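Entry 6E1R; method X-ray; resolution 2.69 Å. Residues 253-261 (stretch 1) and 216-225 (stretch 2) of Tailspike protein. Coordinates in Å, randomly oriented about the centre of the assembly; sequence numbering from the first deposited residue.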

# COMPACT_ATOMS: atom_id res chain seq x y z
N PHE A 253 11.71 0.34 -1.51
CA PHE A 253 12.13 1.72 -1.66
C PHE A 253 11.01 2.64 -1.19
O PHE A 253 9.88 2.55 -1.69
CB PHE A 253 12.50 2.03 -3.11
CG PHE A 253 13.59 1.15 -3.65
CD1 PHE A 253 13.33 -0.14 -4.09
CD2 PHE A 253 14.89 1.62 -3.73
CE1 PHE A 253 14.33 -0.94 -4.58
CE2 PHE A 253 15.90 0.82 -4.22
CZ PHE A 253 15.62 -0.46 -4.65
N TYR A 254 11.32 3.51 -0.23
CA TYR A 254 10.36 4.46 0.32
C TYR A 254 10.82 5.87 -0.00
O TYR A 254 11.90 6.29 0.43
CB TYR A 254 10.21 4.29 1.83
CG TYR A 254 9.73 2.92 2.27
CD1 TYR A 254 8.40 2.71 2.62
CD2 TYR A 254 10.60 1.84 2.35
CE1 TYR A 254 7.95 1.47 3.02
CE2 TYR A 254 10.16 0.60 2.75
CZ TYR A 254 8.84 0.42 3.09
OH TYR A 254 8.40 -0.82 3.49
N ASN A 255 10.01 6.60 -0.77
CA ASN A 255 10.24 8.02 -1.06
C ASN A 255 11.59 8.28 -1.72
O ASN A 255 12.16 9.36 -1.59
CB ASN A 255 10.10 8.87 0.20
CG ASN A 255 8.81 8.59 0.95
OD1 ASN A 255 7.76 9.15 0.63
ND2 ASN A 255 8.89 7.74 1.96
N CYS A 256 12.11 7.29 -2.44
CA CYS A 256 13.38 7.47 -3.13
C CYS A 256 13.16 8.20 -4.45
O CYS A 256 12.06 8.23 -5.01
CB CYS A 256 14.06 6.13 -3.37
SG CYS A 256 14.54 5.28 -1.86
N ILE A 257 14.24 8.80 -4.96
CA ILE A 257 14.19 9.62 -6.17
C ILE A 257 15.21 9.09 -7.16
O ILE A 257 16.37 8.86 -6.80
CB ILE A 257 14.45 11.11 -5.86
CG1 ILE A 257 13.42 11.63 -4.86
CG2 ILE A 257 14.41 11.93 -7.14
CD1 ILE A 257 13.79 12.97 -4.25
N PHE A 258 14.78 8.91 -8.41
CA PHE A 258 15.64 8.44 -9.49
C PHE A 258 15.54 9.43 -10.64
O PHE A 258 14.52 9.47 -11.34
CB PHE A 258 15.24 7.03 -9.95
CG PHE A 258 15.26 6.00 -8.85
CD1 PHE A 258 14.18 5.85 -8.00
CD2 PHE A 258 16.36 5.18 -8.69
CE1 PHE A 258 14.20 4.90 -6.99
CE2 PHE A 258 16.39 4.22 -7.69
CZ PHE A 258 15.31 4.08 -6.84
N ARG A 259 16.59 10.23 -10.84
CA ARG A 259 16.61 11.26 -11.86
C ARG A 259 17.85 11.14 -12.73
O ARG A 259 18.91 10.68 -12.28
CB ARG A 259 16.57 12.68 -11.26
CG ARG A 259 15.27 13.06 -10.60
CD ARG A 259 15.29 14.55 -10.28
NE ARG A 259 14.03 15.01 -9.71
CZ ARG A 259 13.84 15.26 -8.42
NH1 ARG A 259 14.83 15.11 -7.55
NH2 ARG A 259 12.65 15.68 -8.00
N LYS A 260 17.70 11.53 -14.00
CA LYS A 260 18.82 11.78 -14.91
C LYS A 260 19.63 10.52 -15.19
O LYS A 260 20.86 10.55 -15.20
CB LYS A 260 19.73 12.89 -14.38
CG LYS A 260 19.05 14.21 -14.11
CD LYS A 260 18.51 14.84 -15.37
CE LYS A 260 17.76 16.13 -15.05
NZ LYS A 260 18.65 17.15 -14.42
N GLY A 261 18.95 9.39 -15.41
CA GLY A 261 19.65 8.20 -15.84
C GLY A 261 20.03 8.28 -17.31
O GLY A 261 19.34 8.90 -18.12
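Stretch 2 216-225: DFQKCDFGTY

The most unusual feature of this contact is repetition: two strand segments in each stretch are joined by a bend of the same kind, and at the bend a cysteine sulfur stands in for a backbone acceptor. Asn 255 (phi/psi 58/27) and Lys 219 (52/51) both adopt left-handed conformations, and each is followed by a cysteine with extended torsions, Cys 256 and Cys 220. The amide N of Cys 220 donates to SG of Cys 256 at 3.5 Å, with an N-H...S angle of 153°.

On both sides of this bend stretch 2 runs parallel to stretch 1. The bridges pair Phe 217 with Phe 253, Gln 218 with Tyr 254, Asp 221 with Ile 257 and Phe 222 with Phe 258, with CA-CA separations of 4.8 to 5.2 Å. The register thus holds an offset of 36 before and after the bend. Backbone hydrogen bonds confirm it. In the first segment, Tyr 254 N donates to Phe 217 O (2.9 Å, 167°) and Lys 219 N to Tyr 254 O (2.8 Å, 158°). In the second, Ile 257 N reaches Cys 220 O at 3.0 Å, Phe 222 N reaches Ile 257 O at 2.9 Å, and Arg 259 N reaches Phe 222 O at 3.1 Å. Tyr 254 and Ile 257 of stretch 1 therefore each donate and accept through the backbone, the alternation expected of parallel strands.

The aromatic side chains pair in register, but only the first pair stacks. Phe 217 and Phe 253 form an offset stack, their centroids 4.5 Å apart and planes at 14°; CE2 of Phe 253 lies over a face of the Phe 217 ring, 3.4 Å from its CD1. Phe 222 and Phe 258 are closer to parallel, at 7°, but slide apart to 4.9 Å between centroids, so they barely overlap. Similar chi1 values, all in the m well, accompany the matching orientations of these four rings. Between the pairs, SG of Cys 256 packs 3.5 Å from CB of Phe 217 and 3.9 Å from CB of Cys 220. Gln 218 and Tyr 254 share the other face with Asp 221 and Ile 257.

NH1 of Arg 259 makes a weak hydrogen bond to OG1 of Thr 224 (3.3 Å, 154°). That hydroxyl donates to OD2 of Asp 221 at 2.7 Å, linking the guanidinium indirectly to the carboxylate. Gly 223 turns with phi 86°, which favours glycine; an ideal CB would lie 2.5 Å from O of Arg 259, a clash.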

# COMPACT_ATOMS: atom_id res chain seq x y z
N ASP A 216 16.29 -2.12 2.64
CA ASP A 216 15.31 -1.05 2.54
C ASP A 216 16.02 0.28 2.31
O ASP A 216 17.12 0.52 2.83
CB ASP A 216 14.43 -0.97 3.79
CG ASP A 216 15.22 -0.57 5.03
OD1 ASP A 216 16.31 -1.13 5.24
OD2 ASP A 216 14.74 0.31 5.78
N PHE A 217 15.39 1.15 1.53
CA PHE A 217 15.94 2.44 1.16
C PHE A 217 14.99 3.53 1.64
O PHE A 217 13.84 3.58 1.20
CB PHE A 217 16.16 2.55 -0.35
CG PHE A 217 17.19 1.59 -0.89
CD1 PHE A 217 16.91 0.25 -1.03
CD2 PHE A 217 18.44 2.05 -1.27
CE1 PHE A 217 17.85 -0.63 -1.53
CE2 PHE A 217 19.39 1.18 -1.77
CZ PHE A 217 19.10 -0.16 -1.90
N GLN A 218 15.47 4.40 2.53
CA GLN A 218 14.64 5.43 3.15
C GLN A 218 15.05 6.79 2.59
O GLN A 218 16.05 7.37 3.02
CB GLN A 218 14.76 5.38 4.67
CG GLN A 218 14.29 4.07 5.28
CD GLN A 218 12.80 3.84 5.09
OE1 GLN A 218 12.04 4.77 4.84
NE2 GLN A 218 12.38 2.58 5.20
N LYS A 219 14.26 7.28 1.64
CA LYS A 219 14.44 8.60 1.03
C LYS A 219 15.87 8.77 0.51
O LYS A 219 16.56 9.75 0.82
CB LYS A 219 14.05 9.73 1.98
CG LYS A 219 13.76 11.02 1.24
CD LYS A 219 12.88 11.96 2.04
CE LYS A 219 12.41 13.12 1.19
NZ LYS A 219 11.32 13.89 1.84
N CYS A 220 16.32 7.80 -0.27
CA CYS A 220 17.61 7.91 -0.93
C CYS A 220 17.44 8.68 -2.23
O CYS A 220 16.33 8.86 -2.75
CB CYS A 220 18.21 6.53 -1.19
SG CYS A 220 18.62 5.62 0.31
N ASP A 221 18.56 9.15 -2.77
CA ASP A 221 18.56 9.92 -4.01
C ASP A 221 19.57 9.32 -4.96
O ASP A 221 20.72 9.06 -4.58
CB ASP A 221 18.86 11.39 -3.75
CG ASP A 221 18.68 12.25 -4.98
OD1 ASP A 221 19.42 12.04 -5.97
OD2 ASP A 221 17.79 13.13 -4.97
N PHE A 222 19.15 9.11 -6.21
CA PHE A 222 19.99 8.51 -7.24
C PHE A 222 20.05 9.45 -8.44
O PHE A 222 19.10 9.51 -9.24
CB PHE A 222 19.46 7.14 -7.66
CG PHE A 222 19.56 6.09 -6.58
CD1 PHE A 222 18.58 5.99 -5.61
CD2 PHE A 222 20.62 5.21 -6.55
CE1 PHE A 222 18.66 5.02 -4.62
CE2 PHE A 222 20.71 4.24 -5.57
CZ PHE A 222 19.73 4.15 -4.60
N GLY A 223 21.14 10.19 -8.56
CA GLY A 223 21.46 10.93 -9.77
C GLY A 223 20.86 12.31 -9.90
O GLY A 223 20.91 12.89 -10.99
N THR A 224 20.30 12.88 -8.83
CA THR A 224 19.78 14.24 -8.92
C THR A 224 20.92 15.24 -9.02
O THR A 224 20.92 16.13 -9.88
CB THR A 224 18.88 14.57 -7.73
OG1 THR A 224 17.81 13.62 -7.66
CG2 THR A 224 18.30 15.97 -7.87
N TYR A 225 21.92 15.11 -8.15
CA TYR A 225 23.05 16.01 -8.10
C TYR A 225 24.25 15.37 -8.79
O TYR A 225 24.40 14.15 -8.80
CB TYR A 225 23.40 16.38 -6.66
CG TYR A 225 22.23 16.96 -5.89
CD1 TYR A 225 21.95 18.32 -5.94
CD2 TYR A 225 21.41 16.14 -5.12
CE1 TYR A 225 20.89 18.85 -5.24
CE2 TYR A 225 20.34 16.67 -4.43
CZ TYR A 225 20.08 18.02 -4.49
OH TYR A 225 19.02 18.55 -3.79